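PDB 1P3Y: mersacidin decarboxylase from Bacillus sp., which catalyses the FAD-dependent oxidative decarboxylation of the C-terminal cysteine of the lantibiotic mersacidin, leaving an aminoenethiol residue. Local coordinates for residues S25-Y30 against D174-A179; A92-Q97 against N105-T110; L127-T132 against R136-L141. All coordinates share one frame; numbering follows the deposited sequence.

Interaction 1: residues S25-Y30 against D174-A179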
loop_
_atom_site.group_PDB
_atom_site.type_symbol
_atom_site.label_atom_id
_atom_site.label_comp_id
_atom_site.label_asym_id
_atom_site.label_seq_id
_atom_site.Cartn_x
_atom_site.Cartn_y
_atom_site.Cartn_z
ATOM N N SER A 25 24.164 -0.068 23.841
ATOM C CA SER A 25 23.739 0.632 25.066
ATOM C C SER A 25 24.829 0.631 26.155
ATOM O O SER A 25 24.930 1.567 26.959
ATOM C CB SER A 25 22.480 0.005 25.643
ATOM O OG SER A 25 22.743 -1.325 26.039
ATOM N N SER A 26 25.631 -0.428 26.182
ATOM C CA SER A 26 26.720 -0.549 27.142
ATOM C C SER A 26 27.675 0.642 27.025
ATOM O O SER A 26 28.112 1.212 28.034
ATOM C CB SER A 26 27.481 -1.846 26.886
ATOM O OG SER A 26 26.578 -2.937 26.835
ATOM N N TYR A 27 28.004 1.012 25.791
ATOM C CA TYR A 27 28.890 2.137 25.569
ATOM C C TYR A 27 28.122 3.414 25.820
ATOM O O TYR A 27 28.569 4.290 26.555
ATOM C CB TYR A 27 29.437 2.130 24.136
ATOM C CG TYR A 27 30.304 0.921 23.828
ATOM C CD1 TYR A 27 29.732 -0.343 23.599
ATOM C CD2 TYR A 27 31.700 1.026 23.804
ATOM C CE1 TYR A 27 30.532 -1.471 23.352
ATOM C CE2 TYR A 27 32.505 -0.089 23.569
ATOM C CZ TYR A 27 31.918 -1.329 23.343
ATOM O OH TYR A 27 32.723 -2.420 23.115
ATOM N N LEU A 28 26.944 3.496 25.216
ATOM C CA LEU A 28 26.101 4.674 25.331
ATOM C C LEU A 28 25.798 5.091 26.767
ATOM O O LEU A 28 25.905 6.274 27.101
ATOM C CB LEU A 28 24.793 4.453 24.545
ATOM C CG LEU A 28 24.573 5.250 23.244
ATOM C CD1 LEU A 28 25.807 5.195 22.372
ATOM C CD2 LEU A 28 23.371 4.694 22.493
ATOM N N LEU A 29 25.422 4.132 27.612
ATOM C CA LEU A 29 25.084 4.430 29.007
ATOM C C LEU A 29 26.325 4.780 29.827
ATOM O O LEU A 29 26.283 5.622 30.730
ATOM C CB LEU A 29 24.327 3.253 29.640
ATOM C CG LEU A 29 22.921 2.994 29.069
ATOM C CD1 LEU A 29 22.315 1.734 29.691
ATOM C CD2 LEU A 29 22.032 4.219 29.314
ATOM N N TYR A 30 27.439 4.147 29.489
ATOM C CA TYR A 30 28.682 4.405 30.190
ATOM C C TYR A 30 29.217 5.805 29.887
ATOM O O TYR A 30 29.767 6.467 30.762
ATOM C CB TYR A 30 29.722 3.354 29.813
ATOM C CG TYR A 30 31.036 3.536 30.523
ATOM C CD1 TYR A 30 31.146 3.294 31.895
ATOM C CD2 TYR A 30 32.163 3.972 29.832
ATOM C CE1 TYR A 30 32.348 3.482 32.563
ATOM C CE2 TYR A 30 33.377 4.170 30.488
ATOM C CZ TYR A 30 33.463 3.923 31.855
ATOM O OH TYR A 30 34.666 4.116 32.500
ATOM N N ASP A 174 34.973 1.304 28.965
ATOM C CA ASP A 174 36.013 2.061 29.674
ATOM C C ASP A 174 37.267 2.294 28.821
ATOM O O ASP A 174 37.783 3.407 28.763
ATOM C CB ASP A 174 36.383 1.343 30.977
ATOM C CG ASP A 174 36.630 -0.138 30.773
ATOM O OD1 ASP A 174 35.760 -0.806 30.163
ATOM O OD2 ASP A 174 37.685 -0.634 31.223
ATOM N N LYS A 175 37.759 1.253 28.159
ATOM C CA LYS A 175 38.934 1.424 27.308
ATOM C C LYS A 175 38.560 2.448 26.239
ATOM O O LYS A 175 39.272 3.439 26.017
ATOM C CB LYS A 175 39.313 0.119 26.598
ATOM C CG LYS A 175 39.277 -1.130 27.433
ATOM C CD LYS A 175 40.555 -1.350 28.196
ATOM C CE LYS A 175 40.575 -2.778 28.748
ATOM N NZ LYS A 175 39.319 -3.105 29.513
ATOM N N ALA A 176 37.429 2.184 25.578
ATOM C CA ALA A 176 36.921 3.048 24.515
ATOM C C ALA A 176 36.854 4.511 24.955
ATOM O O ALA A 176 37.255 5.415 24.210
ATOM C CB ALA A 176 35.558 2.570 24.079
ATOM N N LEU A 177 36.343 4.748 26.160
ATOM C CA LEU A 177 36.257 6.115 26.673
ATOM C C LEU A 177 37.656 6.742 26.691
ATOM O O LEU A 177 37.851 7.876 26.233
ATOM C CB LEU A 177 35.661 6.123 28.087
ATOM C CG LEU A 177 35.711 7.446 28.872
ATOM C CD1 LEU A 177 35.117 8.592 28.051
ATOM C CD2 LEU A 177 34.943 7.265 30.187
ATOM N N LEU A 178 38.628 5.989 27.208
ATOM C CA LEU A 178 40.004 6.461 27.278
ATOM C C LEU A 178 40.523 6.802 25.883
ATOM O O LEU A 178 41.149 7.854 25.675
ATOM C CB LEU A 178 40.892 5.400 27.937
ATOM C CG LEU A 178 40.519 5.026 29.381
ATOM C CD1 LEU A 178 41.454 3.926 29.874
ATOM C CD2 LEU A 178 40.611 6.249 30.297
ATOM N N ALA A 179 40.256 5.915 24.923
ATOM C CA ALA A 179 40.692 6.144 23.553
ATOM C C ALA A 179 40.070 7.442 23.029
ATOM O O ALA A 179 40.723 8.203 22.310
ATOM C CB ALA A 179 40.302 4.968 22.684
#
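Y30 and Y27, one helical turn apart on helix 25-31, reach across to the start of helix 173-183 and make the whole of this contact. The CE2 corner of the Y30 ring does most of the touching: it lies 3.5 Å from D174 CA and equally 3.5 Å from L177 CD2, meeting both obliquely. The phenol end continues over the same turn, with Y30 OH 3.6 Å from D174 CB; the aspartate meets it with CA and CB, and its carboxylate plane is turned 85° from the ring. L177 crosses the tyrosine at about a right angle. With chi1 at -179°, the Y30 ring extends away from its own backbone N and spans the gap between helices whose short axes stay 10.3 Å apart.

Y27 makes the second contact, one turn earlier on its helix. Its ring presents an edge, and Y27 CE2 rests 4.1 Å from the A176 methyl, CB, which lies near the ring plane. The segment axes cross at -58°.

Around this first shell, Y27 OH is hydrogen-bonded to I171 O, just ahead of the second helix, which anchors the far end of the ring. D174 OD1 turns instead to T172 OG1, and D174 OD2 forms a salt bridge with K175 NZ, its hydrogen bond weak; the same amine also bonds T172 OG1. P173 touches both tyrosines, F34 meets the Y30 ring, and A176 and L177 lean on F31, while A176 also packs on F121 of the central parallel sheet.

No hydrogen bond joins the two segments themselves. Between this C-terminal helix and the first helix of the Rossmann-like fold the contact is van der Waals packing, with the Y27 OH to I171 O bond beside it, and the polar groups nearby find their partners chiefly in the residues leading into helix 173-183.

Interaction 2: residues A92-Q97 against N105-T110. With FAD (flavin-adenine dinucleotide), chain B.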
loop_
_atom_site.group_PDB
_atom_site.type_symbol
_atom_site.label_atom_id
_atom_site.label_comp_id
_atom_site.label_asym_id
_atom_site.label_seq_id
_atom_site.Cartn_x
_atom_site.Cartn_y
_atom_site.Cartn_z
ATOM N N ALA A 92 33.788 -2.577 7.440
ATOM C CA ALA A 92 34.835 -2.497 6.436
ATOM C C ALA A 92 34.334 -1.456 5.426
ATOM O O ALA A 92 35.080 -0.578 4.970
ATOM C CB ALA A 92 35.023 -3.852 5.762
ATOM N N ASN A 93 33.046 -1.553 5.106
ATOM C CA ASN A 93 32.412 -0.648 4.163
ATOM C C ASN A 93 32.629 0.824 4.540
ATOM O O ASN A 93 33.142 1.601 3.735
ATOM C CB ASN A 93 30.911 -0.958 4.062
ATOM C CG ASN A 93 30.180 0.036 3.186
ATOM O OD1 ASN A 93 30.499 0.181 1.998
ATOM N ND2 ASN A 93 29.206 0.749 3.771
ATOM N N ILE A 94 32.240 1.215 5.753
ATOM C CA ILE A 94 32.425 2.602 6.185
ATOM C C ILE A 94 33.915 3.009 6.104
ATOM O O ILE A 94 34.237 4.134 5.687
ATOM C CB ILE A 94 31.839 2.810 7.625
ATOM C CG1 ILE A 94 30.543 3.644 7.544
ATOM C CG2 ILE A 94 32.862 3.401 8.571
ATOM C CD1 ILE A 94 30.601 4.891 6.735
ATOM N N LEU A 95 34.818 2.097 6.485
ATOM C CA LEU A 95 36.254 2.374 6.403
ATOM C C LEU A 95 36.613 2.621 4.938
ATOM O O LEU A 95 37.313 3.597 4.626
ATOM C CB LEU A 95 37.092 1.201 6.941
ATOM C CG LEU A 95 36.921 0.907 8.444
ATOM C CD1 LEU A 95 37.726 -0.324 8.841
ATOM C CD2 LEU A 95 37.330 2.122 9.277
ATOM N N GLY A 96 36.129 1.748 4.043
ATOM C CA GLY A 96 36.412 1.908 2.622
ATOM C C GLY A 96 35.816 3.185 2.029
ATOM O O GLY A 96 36.400 3.837 1.146
ATOM N N GLN A 97 34.647 3.578 2.519
ATOM C CA GLN A 97 34.033 4.769 1.975
ATOM C C GLN A 97 34.765 6.009 2.440
ATOM O O GLN A 97 35.108 6.879 1.625
ATOM C CB GLN A 97 32.538 4.860 2.358
ATOM C CG GLN A 97 31.601 4.122 1.390
ATOM C CD GLN A 97 30.114 4.309 1.707
ATOM O OE1 GLN A 97 29.585 5.418 1.641
ATOM N NE2 GLN A 97 29.444 3.219 2.051
ATOM N N ASN A 105 26.007 7.357 2.567
ATOM C CA ASN A 105 25.056 7.369 3.672
ATOM C C ASN A 105 25.451 8.504 4.595
ATOM O O ASN A 105 26.551 9.076 4.460
ATOM C CB ASN A 105 24.969 6.031 4.435
ATOM C CG ASN A 105 26.318 5.496 4.891
ATOM O OD1 ASN A 105 27.198 6.239 5.349
ATOM N ND2 ASN A 105 26.473 4.180 4.792
ATOM N N LEU A 106 24.559 8.834 5.523
ATOM C CA LEU A 106 24.793 9.946 6.415
ATOM C C LEU A 106 26.047 9.758 7.277
ATOM O O LEU A 106 26.798 10.715 7.491
ATOM C CB LEU A 106 23.525 10.197 7.248
ATOM C CG LEU A 106 23.421 11.444 8.136
ATOM C CD1 LEU A 106 23.577 12.718 7.336
ATOM C CD2 LEU A 106 22.083 11.418 8.834
ATOM N N VAL A 107 26.299 8.532 7.737
ATOM C CA VAL A 107 27.476 8.262 8.581
ATOM C C VAL A 107 28.784 8.673 7.889
ATOM O O VAL A 107 29.614 9.375 8.465
ATOM C CB VAL A 107 27.536 6.760 8.986
ATOM C CG1 VAL A 107 28.896 6.426 9.615
ATOM C CG2 VAL A 107 26.393 6.449 9.983
ATOM N N ALA A 108 28.947 8.254 6.644
ATOM C CA ALA A 108 30.130 8.588 5.874
ATOM C C ALA A 108 30.174 10.069 5.481
ATOM O O ALA A 108 31.244 10.674 5.395
ATOM C CB ALA A 108 30.193 7.707 4.606
ATOM N N THR A 109 29.014 10.651 5.228
ATOM C CA THR A 109 28.942 12.046 4.834
ATOM C C THR A 109 29.344 12.939 6.010
ATOM O O THR A 109 30.072 13.930 5.863
ATOM C CB THR A 109 27.487 12.415 4.378
ATOM O OG1 THR A 109 27.105 11.592 3.265
ATOM C CG2 THR A 109 27.409 13.886 3.946
ATOM N N THR A 110 28.857 12.580 7.186
ATOM C CA THR A 110 29.154 13.345 8.372
ATOM C C THR A 110 30.653 13.421 8.611
ATOM O O THR A 110 31.153 14.441 9.083
ATOM C CB THR A 110 28.439 12.736 9.580
ATOM O OG1 THR A 110 27.023 12.764 9.326
ATOM C CG2 THR A 110 28.760 13.523 10.857
HETATM P PA FAD B . 24.760 0.602 4.881
HETATM O O1A FAD B . 23.837 0.031 5.951
HETATM O O2A FAD B . 24.553 2.043 4.453
HETATM O O5B FAD B . 24.715 -0.300 3.512
HETATM C C5B FAD B . 24.195 -1.661 3.447
HETATM C C4B FAD B . 22.753 -1.700 2.956
HETATM O O4B FAD B . 22.146 -0.425 3.137
HETATM C C3B FAD B . 22.590 -2.010 1.458
HETATM O O3B FAD B . 21.858 -3.231 1.408
HETATM C C2B FAD B . 21.887 -0.806 0.921
HETATM O O2B FAD B . 21.018 -0.925 -0.170
HETATM C C1B FAD B . 21.177 -0.228 2.143
HETATM N N9A FAD B . 20.845 1.234 2.189
HETATM C C8A FAD B . 21.696 2.415 2.324
HETATM N N7A FAD B . 21.045 3.557 2.323
HETATM C C5A FAD B . 19.669 3.186 2.185
HETATM C C6A FAD B . 18.426 3.929 2.100
HETATM N N6A FAD B . 18.380 5.269 2.175
HETATM N N1A FAD B . 17.210 3.199 1.932
HETATM C C2A FAD B . 17.200 1.833 1.847
HETATM N N3A FAD B . 18.367 1.018 1.934
HETATM C C4A FAD B . 19.565 1.852 2.095
HETATM N N1 FAD B . 30.327 -5.724 7.955
HETATM C C2 FAD B . 31.461 -5.362 8.670
HETATM O O2 FAD B . 32.412 -4.765 8.097
HETATM N N3 FAD B . 31.534 -5.667 10.038
HETATM C C4 FAD B . 30.509 -6.347 10.800
HETATM O O4 FAD B . 30.684 -6.587 12.056
HETATM C C4X FAD B . 29.378 -6.683 10.058
HETATM N N5 FAD B . 28.318 -7.336 10.778
HETATM C C5X FAD B . 27.131 -7.664 10.049
HETATM C C6 FAD B . 26.045 -8.313 10.712
HETATM C C7 FAD B . 24.802 -8.676 10.044
HETATM C C7M FAD B . 23.682 -9.367 10.873
HETATM C C8 FAD B . 24.672 -8.355 8.605
HETATM C C8M FAD B . 23.438 -8.664 7.782
HETATM C C9 FAD B . 25.712 -7.720 7.908
HETATM C C9A FAD B . 26.955 -7.359 8.574
HETATM N N10 FAD B . 28.142 -6.685 7.941
HETATM C C10 FAD B . 29.304 -6.360 8.655
HETATM C "C1'" FAD B . 28.036 -6.372 6.546
HETATM C "C2'" FAD B . 27.717 -4.968 6.181
HETATM O "O2'" FAD B . 26.383 -4.637 6.777
HETATM C "C3'" FAD B . 27.615 -4.804 4.710
HETATM O "O3'" FAD B . 28.911 -4.730 4.079
HETATM C "C4'" FAD B . 26.822 -3.544 4.259
HETATM O "O4'" FAD B . 26.755 -3.566 2.793
HETATM C "C5'" FAD B . 27.427 -2.224 4.669
HETATM O "O5'" FAD B . 26.977 -1.844 5.979
HETATM P P FAD B . 27.058 -0.354 6.491
HETATM O O1P FAD B . 26.513 -0.367 7.854
HETATM O O2P FAD B . 28.476 0.132 6.334
HETATM O O3P FAD B . 26.242 0.500 5.387
#
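I94 and Q97 meet N105 and A108 without a single hydrogen bond between the two segments; the polar link runs instead through the FAD diphosphate, which both grip from their N-terminal ends. In this Rossmann-like flavoprotein fold, N93 ND2 donates to FAD O2P at 2.7 Å, nearly straight at 172°, while N105 ND2 reaches FAD O2A on the other phosphate at 2.9 Å. The neighbouring A92 N holds the flavin carbonyl O2.

Away from the diphosphate the helices, inclined at 37°, pack through I94. Its CD1 lies 3.6 Å from A108 CB and 3.7 Å from V107 CG1, the isoleucine and valine crossing at about a right angle. Q97 OE1 lies 3.8 Å from A108 CB and is hydrogen-bonded to M104 N of the same chain.

The second subunit joins the site: its A103 N donates to N93 OD1, which would help fix the amide with its N-H toward the phosphate. N105 divides its amide too. Its chi1 of 52° tucks CG over its own backbone, within reach of the first turn of helix 106-113, where OD1 caps the helix by accepting from A108 N at 3.0 Å while ND2 serves the cofactor.

Interaction 3: residues L127-T132 against R136-L141. With FAD (flavin-adenine dinucleotide), chain B.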
loop_
_atom_site.group_PDB
_atom_site.type_symbol
_atom_site.label_atom_id
_atom_site.label_comp_id
_atom_site.label_asym_id
_atom_site.label_seq_id
_atom_site.Cartn_x
_atom_site.Cartn_y
_atom_site.Cartn_z
ATOM N N LEU A 127 38.200 -12.885 8.814
ATOM C CA LEU A 127 38.571 -13.062 7.419
ATOM C C LEU A 127 38.631 -11.674 6.778
ATOM O O LEU A 127 39.583 -11.333 6.071
ATOM C CB LEU A 127 37.548 -13.938 6.692
ATOM C CG LEU A 127 37.665 -15.443 6.976
ATOM C CD1 LEU A 127 36.494 -16.189 6.357
ATOM C CD2 LEU A 127 38.986 -15.964 6.420
ATOM N N MET A 128 37.613 -10.865 7.048
ATOM C CA MET A 128 37.549 -9.517 6.500
ATOM C C MET A 128 38.671 -8.646 7.039
ATOM O O MET A 128 39.260 -7.846 6.310
ATOM C CB MET A 128 36.208 -8.872 6.855
ATOM C CG MET A 128 35.004 -9.562 6.250
ATOM S SD MET A 128 33.487 -9.008 7.024
ATOM C CE MET A 128 33.286 -7.381 6.224
ATOM N N TRP A 129 38.956 -8.795 8.325
ATOM C CA TRP A 129 39.990 -7.995 8.958
ATOM C C TRP A 129 41.386 -8.237 8.362
ATOM O O TRP A 129 42.221 -7.325 8.299
ATOM C CB TRP A 129 39.976 -8.251 10.475
ATOM C CG TRP A 129 41.042 -7.497 11.211
ATOM C CD1 TRP A 129 42.247 -7.995 11.644
ATOM C CD2 TRP A 129 41.043 -6.099 11.552
ATOM N NE1 TRP A 129 42.995 -6.996 12.229
ATOM C CE2 TRP A 129 42.286 -5.823 12.188
ATOM C CE3 TRP A 129 40.123 -5.055 11.383
ATOM C CZ2 TRP A 129 42.631 -4.537 12.655
ATOM C CZ3 TRP A 129 40.464 -3.773 11.847
ATOM C CH2 TRP A 129 41.710 -3.529 12.476
ATOM N N ASN A 130 41.630 -9.448 7.876
ATOM C CA ASN A 130 42.939 -9.751 7.322
ATOM C C ASN A 130 43.085 -9.435 5.853
ATOM O O ASN A 130 44.135 -9.688 5.265
ATOM C CB ASN A 130 43.312 -11.217 7.588
ATOM C CG ASN A 130 43.428 -11.524 9.081
ATOM O OD1 ASN A 130 44.008 -10.743 9.853
ATOM N ND2 ASN A 130 42.876 -12.664 9.494
ATOM N N LYS A 131 42.041 -8.877 5.255
ATOM C CA LYS A 131 42.101 -8.518 3.840
ATOM C C LYS A 131 43.002 -7.291 3.610
ATOM O O LYS A 131 42.957 -6.297 4.354
ATOM C CB LYS A 131 40.683 -8.269 3.287
ATOM C CG LYS A 131 39.881 -9.541 3.071
ATOM C CD LYS A 131 40.491 -10.365 1.952
ATOM C CE LYS A 131 39.965 -11.797 1.917
ATOM N NZ LYS A 131 38.529 -11.882 1.606
ATOM N N THR A 132 43.824 -7.388 2.571
ATOM C CA THR A 132 44.756 -6.329 2.206
ATOM C C THR A 132 44.114 -4.935 2.166
ATOM O O THR A 132 44.621 -3.993 2.804
ATOM C CB THR A 132 45.390 -6.628 0.823
ATOM O OG1 THR A 132 45.862 -7.980 0.797
ATOM C CG2 THR A 132 46.548 -5.690 0.542
ATOM N N ARG A 136 44.959 -1.411 4.055
ATOM C CA ARG A 136 45.331 -0.246 3.269
ATOM C C ARG A 136 44.406 0.906 3.596
ATOM O O ARG A 136 44.858 2.055 3.730
ATOM C CB ARG A 136 45.266 -0.554 1.770
ATOM C CG ARG A 136 45.434 0.697 0.903
ATOM C CD ARG A 136 45.735 0.376 -0.577
ATOM N NE ARG A 136 44.646 -0.253 -1.325
ATOM C CZ ARG A 136 44.599 -1.539 -1.693
ATOM N NH1 ARG A 136 45.586 -2.390 -1.394
ATOM N NH2 ARG A 136 43.546 -1.978 -2.376
ATOM N N ASN A 137 43.110 0.599 3.738
ATOM C CA ASN A 137 42.122 1.635 4.032
ATOM C C ASN A 137 42.393 2.238 5.397
ATOM O O ASN A 137 42.393 3.466 5.537
ATOM C CB ASN A 137 40.677 1.080 3.931
ATOM C CG ASN A 137 40.151 1.033 2.469
ATOM O OD1 ASN A 137 39.207 0.304 2.156
ATOM N ND2 ASN A 137 40.759 1.820 1.586
ATOM N N ILE A 138 42.634 1.384 6.396
ATOM C CA ILE A 138 42.922 1.853 7.764
ATOM C C ILE A 138 44.128 2.815 7.746
ATOM O O ILE A 138 44.092 3.916 8.326
ATOM C CB ILE A 138 43.286 0.676 8.712
ATOM C CG1 ILE A 138 42.118 -0.318 8.811
ATOM C CG2 ILE A 138 43.693 1.230 10.093
ATOM C CD1 ILE A 138 41.108 0.032 9.872
ATOM N N GLU A 139 45.188 2.380 7.070
ATOM C CA GLU A 139 46.394 3.171 6.963
ATOM C C GLU A 139 46.075 4.529 6.353
ATOM O O GLU A 139 46.394 5.579 6.940
ATOM C CB GLU A 139 47.439 2.416 6.130
ATOM C CG GLU A 139 48.821 3.090 6.040
ATOM C CD GLU A 139 49.320 3.641 7.382
ATOM O OE1 GLU A 139 49.111 2.958 8.421
ATOM O OE2 GLU A 139 49.924 4.752 7.386
ATOM N N GLN A 140 45.403 4.511 5.204
ATOM C CA GLN A 140 45.035 5.734 4.491
ATOM C C GLN A 140 44.283 6.723 5.380
ATOM O O GLN A 140 44.490 7.934 5.284
ATOM C CB GLN A 140 44.194 5.396 3.258
ATOM C CG GLN A 140 43.894 6.586 2.360
ATOM C CD GLN A 140 45.140 7.151 1.706
ATOM O OE1 GLN A 140 45.669 6.582 0.753
ATOM N NE2 GLN A 140 45.618 8.278 2.216
ATOM N N LEU A 141 43.376 6.203 6.202
ATOM C CA LEU A 141 42.609 7.029 7.127
ATOM C C LEU A 141 43.546 7.703 8.133
ATOM O O LEU A 141 43.393 8.896 8.448
ATOM C CB LEU A 141 41.577 6.167 7.864
ATOM C CG LEU A 141 40.319 5.784 7.073
ATOM C CD1 LEU A 141 39.585 4.657 7.787
ATOM C CD2 LEU A 141 39.420 7.020 6.917
HETATM P PA FAD B . 24.760 0.602 4.881
HETATM O O1A FAD B . 23.837 0.031 5.951
HETATM O O2A FAD B . 24.553 2.043 4.453
HETATM O O5B FAD B . 24.715 -0.300 3.512
HETATM C C5B FAD B . 24.195 -1.661 3.447
HETATM C C4B FAD B . 22.753 -1.700 2.956
HETATM O O4B FAD B . 22.146 -0.425 3.137
HETATM C C3B FAD B . 22.590 -2.010 1.458
HETATM O O3B FAD B . 21.858 -3.231 1.408
HETATM C C2B FAD B . 21.887 -0.806 0.921
HETATM O O2B FAD B . 21.018 -0.925 -0.170
HETATM C C1B FAD B . 21.177 -0.228 2.143
HETATM N N9A FAD B . 20.845 1.234 2.189
HETATM C C8A FAD B . 21.696 2.415 2.324
HETATM N N7A FAD B . 21.045 3.557 2.323
HETATM C C5A FAD B . 19.669 3.186 2.185
HETATM C C6A FAD B . 18.426 3.929 2.100
HETATM N N6A FAD B . 18.380 5.269 2.175
HETATM N N1A FAD B . 17.210 3.199 1.932
HETATM C C2A FAD B . 17.200 1.833 1.847
HETATM N N3A FAD B . 18.367 1.018 1.934
HETATM C C4A FAD B . 19.565 1.852 2.095
HETATM N N1 FAD B . 30.327 -5.724 7.955
HETATM C C2 FAD B . 31.461 -5.362 8.670
HETATM O O2 FAD B . 32.412 -4.765 8.097
HETATM N N3 FAD B . 31.534 -5.667 10.038
HETATM C C4 FAD B . 30.509 -6.347 10.800
HETATM O O4 FAD B . 30.684 -6.587 12.056
HETATM C C4X FAD B . 29.378 -6.683 10.058
HETATM N N5 FAD B . 28.318 -7.336 10.778
HETATM C C5X FAD B . 27.131 -7.664 10.049
HETATM C C6 FAD B . 26.045 -8.313 10.712
HETATM C C7 FAD B . 24.802 -8.676 10.044
HETATM C C7M FAD B . 23.682 -9.367 10.873
HETATM C C8 FAD B . 24.672 -8.355 8.605
HETATM C C8M FAD B . 23.438 -8.664 7.782
HETATM C C9 FAD B . 25.712 -7.720 7.908
HETATM C C9A FAD B . 26.955 -7.359 8.574
HETATM N N10 FAD B . 28.142 -6.685 7.941
HETATM C C10 FAD B . 29.304 -6.360 8.655
HETATM C "C1'" FAD B . 28.036 -6.372 6.546
HETATM C "C2'" FAD B . 27.717 -4.968 6.181
HETATM O "O2'" FAD B . 26.383 -4.637 6.777
HETATM C "C3'" FAD B . 27.615 -4.804 4.710
HETATM O "O3'" FAD B . 28.911 -4.730 4.079
HETATM C "C4'" FAD B . 26.822 -3.544 4.259
HETATM O "O4'" FAD B . 26.755 -3.566 2.793
HETATM C "C5'" FAD B . 27.427 -2.224 4.669
HETATM O "O5'" FAD B . 26.977 -1.844 5.979
HETATM P P FAD B . 27.058 -0.354 6.491
HETATM O O1P FAD B . 26.513 -0.367 7.854
HETATM O O2P FAD B . 28.476 0.132 6.334
HETATM O O3P FAD B . 26.242 0.500 5.387
#
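The start of helix 132-144 in the flavoprotein fold is where T132 and R136 meet, one turn apart. R136 N donates to T132 O at 2.9 Å, an i to i+4 helical bond with an N-H...O angle of 164°. The side chains follow the same turn: T132 CG2, anti to its backbone N, lies 3.9 Å from R136 NH1 and approaches the guanidinium obliquely.

The arginine chain runs out extended and bends at chi3 (68°), carrying its charged end to the second subunit, where NH2 forms a salt bridge with D144, while K131, at the N-cap position, sends its NZ to H114 O of that subunit.

W129, the last residue of helix 126-129, reaches across to helix 132-144, its CZ3 4.3 Å from I138 CD1 and again oblique to the ring. P122, at the end of strand 119-122, touches both side chains. The adjacent M128 meets the cofactor, with CE 3.3 Å from FAD O2 and its chain also packed on H75 of the second subunit. The two helices follow strand 119-122 of the parallel sheet and lead toward strand 147-148, as in the strand-helix-strand connections of a Rossmann-type fold.

Interactions 2 and 3 form one continuous region, their centres 14 Å apart. L95 joins them, its CD1 3.6 Å from I138 CD1 and its CD2 3.7 Å from L141 CD1. Near the flavin, A92 CB stands 4.0 Å from M128 CE, and both residues meet FAD O2, one by its backbone N-H and the other by its methyl. Both contacts also border the second subunit, and the side chain of A108 is about 9 Å from that of the active-site H75 of the same chain. Interaction 1 is separate: its centre is 21 Å from that of interaction 2 and 24 Å from that of interaction 3, and it joins segments 144 residues apart.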